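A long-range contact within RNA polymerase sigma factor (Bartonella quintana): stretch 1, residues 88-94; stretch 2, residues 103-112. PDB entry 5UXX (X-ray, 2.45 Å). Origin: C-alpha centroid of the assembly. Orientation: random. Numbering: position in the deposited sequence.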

# COMPACT_ATOMS: atom_id res chain seq x y z
N ILE A 88 -10.16 13.21 -10.68
CA ILE A 88 -11.15 12.16 -10.51
C ILE A 88 -10.74 11.18 -9.42
O ILE A 88 -9.66 10.58 -9.48
CB ILE A 88 -11.39 11.38 -11.81
CG1 ILE A 88 -11.86 12.33 -12.92
CG2 ILE A 88 -12.42 10.28 -11.60
CD1 ILE A 88 -12.09 11.65 -14.25
N GLU A 89 -11.60 11.04 -8.42
CA GLU A 89 -11.39 10.08 -7.34
C GLU A 89 -12.45 8.99 -7.44
O GLU A 89 -13.64 9.27 -7.40
CB GLU A 89 -11.45 10.78 -5.99
CG GLU A 89 -10.91 9.97 -4.83
CD GLU A 89 -10.71 10.82 -3.59
OE1 GLU A 89 -10.46 12.04 -3.73
OE2 GLU A 89 -10.82 10.28 -2.47
N SER A 90 -12.01 7.74 -7.57
CA SER A 90 -12.93 6.63 -7.76
C SER A 90 -12.64 5.44 -6.85
O SER A 90 -11.48 5.09 -6.62
CB SER A 90 -12.92 6.18 -9.22
OG SER A 90 -11.63 5.75 -9.61
N VAL A 91 -13.70 4.84 -6.33
CA VAL A 91 -13.58 3.66 -5.48
C VAL A 91 -14.41 2.51 -6.05
O VAL A 91 -15.62 2.65 -6.26
CB VAL A 91 -14.04 3.94 -4.03
CG1 VAL A 91 -14.05 2.66 -3.22
CG2 VAL A 91 -13.14 4.99 -3.39
N ALA A 92 -13.76 1.38 -6.30
CA ALA A 92 -14.44 0.21 -6.84
C ALA A 92 -13.81 -1.08 -6.33
O ALA A 92 -12.90 -1.63 -6.94
CB ALA A 92 -14.42 0.24 -8.37
N ILE A 93 -14.32 -1.56 -5.20
CA ILE A 93 -13.82 -2.79 -4.60
C ILE A 93 -14.92 -3.83 -4.44
O ILE A 93 -15.97 -3.55 -3.86
CB ILE A 93 -13.18 -2.53 -3.22
CG1 ILE A 93 -12.07 -1.48 -3.33
CG2 ILE A 93 -12.64 -3.82 -2.63
CD1 ILE A 93 -11.40 -1.17 -2.02
N HIS A 94 -14.68 -5.02 -4.98
CA HIS A 94 -15.61 -6.14 -4.83
C HIS A 94 -15.83 -6.46 -3.36
O HIS A 94 -14.88 -6.47 -2.58
CB HIS A 94 -15.08 -7.37 -5.58
CG HIS A 94 -16.07 -8.49 -5.68
ND1 HIS A 94 -16.43 -9.27 -4.60
CD2 HIS A 94 -16.77 -8.97 -6.73
CE1 HIS A 94 -17.31 -10.17 -4.98
NE2 HIS A 94 -17.54 -10.02 -6.27
N LEU A 103 -15.85 -3.24 2.32
CA LEU A 103 -14.58 -2.78 1.76
C LEU A 103 -14.71 -1.45 1.05
O LEU A 103 -13.82 -0.60 1.13
CB LEU A 103 -14.01 -3.83 0.80
CG LEU A 103 -13.75 -5.21 1.40
CD1 LEU A 103 -13.20 -6.15 0.33
CD2 LEU A 103 -12.80 -5.11 2.58
N GLN A 104 -15.82 -1.27 0.34
CA GLN A 104 -16.09 -0.03 -0.37
C GLN A 104 -16.16 1.14 0.60
O GLN A 104 -15.57 2.20 0.36
CB GLN A 104 -17.40 -0.14 -1.16
CG GLN A 104 -17.74 1.09 -1.99
CD GLN A 104 -17.20 0.99 -3.41
OE1 GLN A 104 -16.38 0.13 -3.72
NE2 GLN A 104 -17.67 1.89 -4.27
N ASP A 105 -16.87 0.94 1.71
CA ASP A 105 -17.03 1.98 2.72
C ASP A 105 -15.71 2.29 3.42
O ASP A 105 -15.39 3.45 3.68
CB ASP A 105 -18.08 1.55 3.75
CG ASP A 105 -18.35 2.62 4.79
OD1 ASP A 105 -18.97 3.65 4.45
OD2 ASP A 105 -17.93 2.43 5.96
N PHE A 106 -14.94 1.25 3.73
CA PHE A 106 -13.66 1.41 4.40
C PHE A 106 -12.67 2.19 3.54
O PHE A 106 -11.94 3.05 4.03
CB PHE A 106 -13.07 0.05 4.78
CG PHE A 106 -11.90 0.13 5.73
CD1 PHE A 106 -12.11 0.13 7.10
CD2 PHE A 106 -10.61 0.21 5.25
CE1 PHE A 106 -11.04 0.20 7.97
CE2 PHE A 106 -9.53 0.29 6.12
CZ PHE A 106 -9.75 0.29 7.48
N LYS A 107 -12.64 1.88 2.25
CA LYS A 107 -11.77 2.56 1.30
C LYS A 107 -12.15 4.03 1.18
O LYS A 107 -11.28 4.91 1.12
CB LYS A 107 -11.82 1.88 -0.07
CG LYS A 107 -11.03 2.58 -1.16
CD LYS A 107 -9.57 2.80 -0.77
CE LYS A 107 -8.80 3.44 -1.91
NZ LYS A 107 -7.50 4.02 -1.45
N LYS A 108 -13.45 4.30 1.15
CA LYS A 108 -13.96 5.67 1.11
C LYS A 108 -13.54 6.43 2.36
O LYS A 108 -13.26 7.63 2.30
CB LYS A 108 -15.48 5.67 0.96
CG LYS A 108 -15.97 5.24 -0.42
CD LYS A 108 -17.45 4.90 -0.41
CE LYS A 108 -18.29 6.02 0.16
NZ LYS A 108 -19.74 5.72 0.06
N ALA A 109 -13.51 5.74 3.49
CA ALA A 109 -13.07 6.33 4.75
C ALA A 109 -11.58 6.66 4.70
O ALA A 109 -11.15 7.72 5.16
CB ALA A 109 -13.37 5.40 5.91
N LEU A 110 -10.79 5.75 4.14
CA LEU A 110 -9.36 5.95 3.96
C LEU A 110 -9.08 7.18 3.09
O LEU A 110 -8.13 7.93 3.34
CB LEU A 110 -8.71 4.72 3.33
CG LEU A 110 -8.53 3.49 4.21
CD1 LEU A 110 -8.03 2.32 3.38
CD2 LEU A 110 -7.58 3.78 5.36
N ASN A 111 -9.91 7.37 2.08
CA ASN A 111 -9.75 8.49 1.15
C ASN A 111 -10.12 9.83 1.78
O ASN A 111 -9.73 10.89 1.27
CB ASN A 111 -10.59 8.26 -0.10
CG ASN A 111 -9.99 7.20 -1.02
OD1 ASN A 111 -8.96 6.61 -0.71
ND2 ASN A 111 -10.64 6.97 -2.15
N MSE A 112 -10.85 9.79 2.89
CA MSE A 112 -11.20 11.00 3.62
C MSE A 112 -9.99 11.54 4.38
O MSE A 112 -9.92 12.72 4.71
CB MSE A 112 -12.35 10.74 4.60
CG MSE A 112 -13.67 10.38 3.94
SE MSE A 112 -14.47 11.89 3.02
CE MSE A 112 -14.78 13.06 4.56
O HOH W 1 -13.28 8.32 -2.01
O HOH W 2 -9.75 5.32 -4.47

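An extended stretch, residues 88-94, lies against the helix of the second stretch. Side chains alternate along the extended stretch. Glu 89, Val 91 and Ile 93 point their CA-to-CB bonds toward the helix, while Ser 90 and Ala 92 point away. The two stretches bury 458 Å² between them, counting both sides. Val 91, Ile 93 and Gln 104 cover the most.

Val 91 has the largest covered area. Its chi1 is t, and its two methyl groups spread over the helix surface. CG1 of Val 91 lies 3.7 Å from CG of Lys 107 and 3.5 Å from OE1 of Gln 104. CG2 of Val 91 lies 4.1 Å from CG of Lys 108 and 3.4 Å from ND2 of Asn 111. A short branched side chain suits this place, because it meets four helix residues without needing to reach far.

Ile 93 packs where the backbones come close; its CA is 5.5 Å from CA of Gln 104. CG2 of Ile 93 touches CB of Leu 103 at 3.7 Å, an apolar contact. CD1 of Ile 93 reaches CB of Lys 107 at 3.6 Å. Lys 107 thus offers the aliphatic part of its side chain to both Val 91 and Ile 93. Its end leads away from the extended stretch, and NZ of Lys 107 donates a hydrogen bond to OD1 of Asn 111 at 3.1 Å. The buried lysine therefore packs through its carbons while its charged end has a polar partner.

Gln 104 makes two direct hydrogen bonds to the extended stretch. Its CA-to-CB bond points sideways, but the end of the side chain comes nearer. NE2 of Gln 104 donates to O of Val 91 at 3.0 Å, with an angle of 134°. OE1 of Gln 104 accepts from N of Ile 93 at 3.0 Å, with a nearly straight angle of 172°. One amide group thus satisfies a backbone acceptor and a backbone donor. Glutamine suits this role because its amide carries both functions.

Asn 111 packs directly against Glu 89 and Val 91, and two waters add bridges. CA of Glu 89 and CA of Asn 111 are 8.8 Å apart, but the side chains cross that distance: OE2 of Glu 89 is 3.1 Å from CB of Asn 111. Beside this contact, ND2 of Asn 111 donates to water 1 at 3.0 Å, and that water donates to OE2 of Glu 89 at 3.2 Å. ND2 of Asn 111 also donates to water 2 at 3.0 Å, which donates to O of Ser 90 at 2.8 Å.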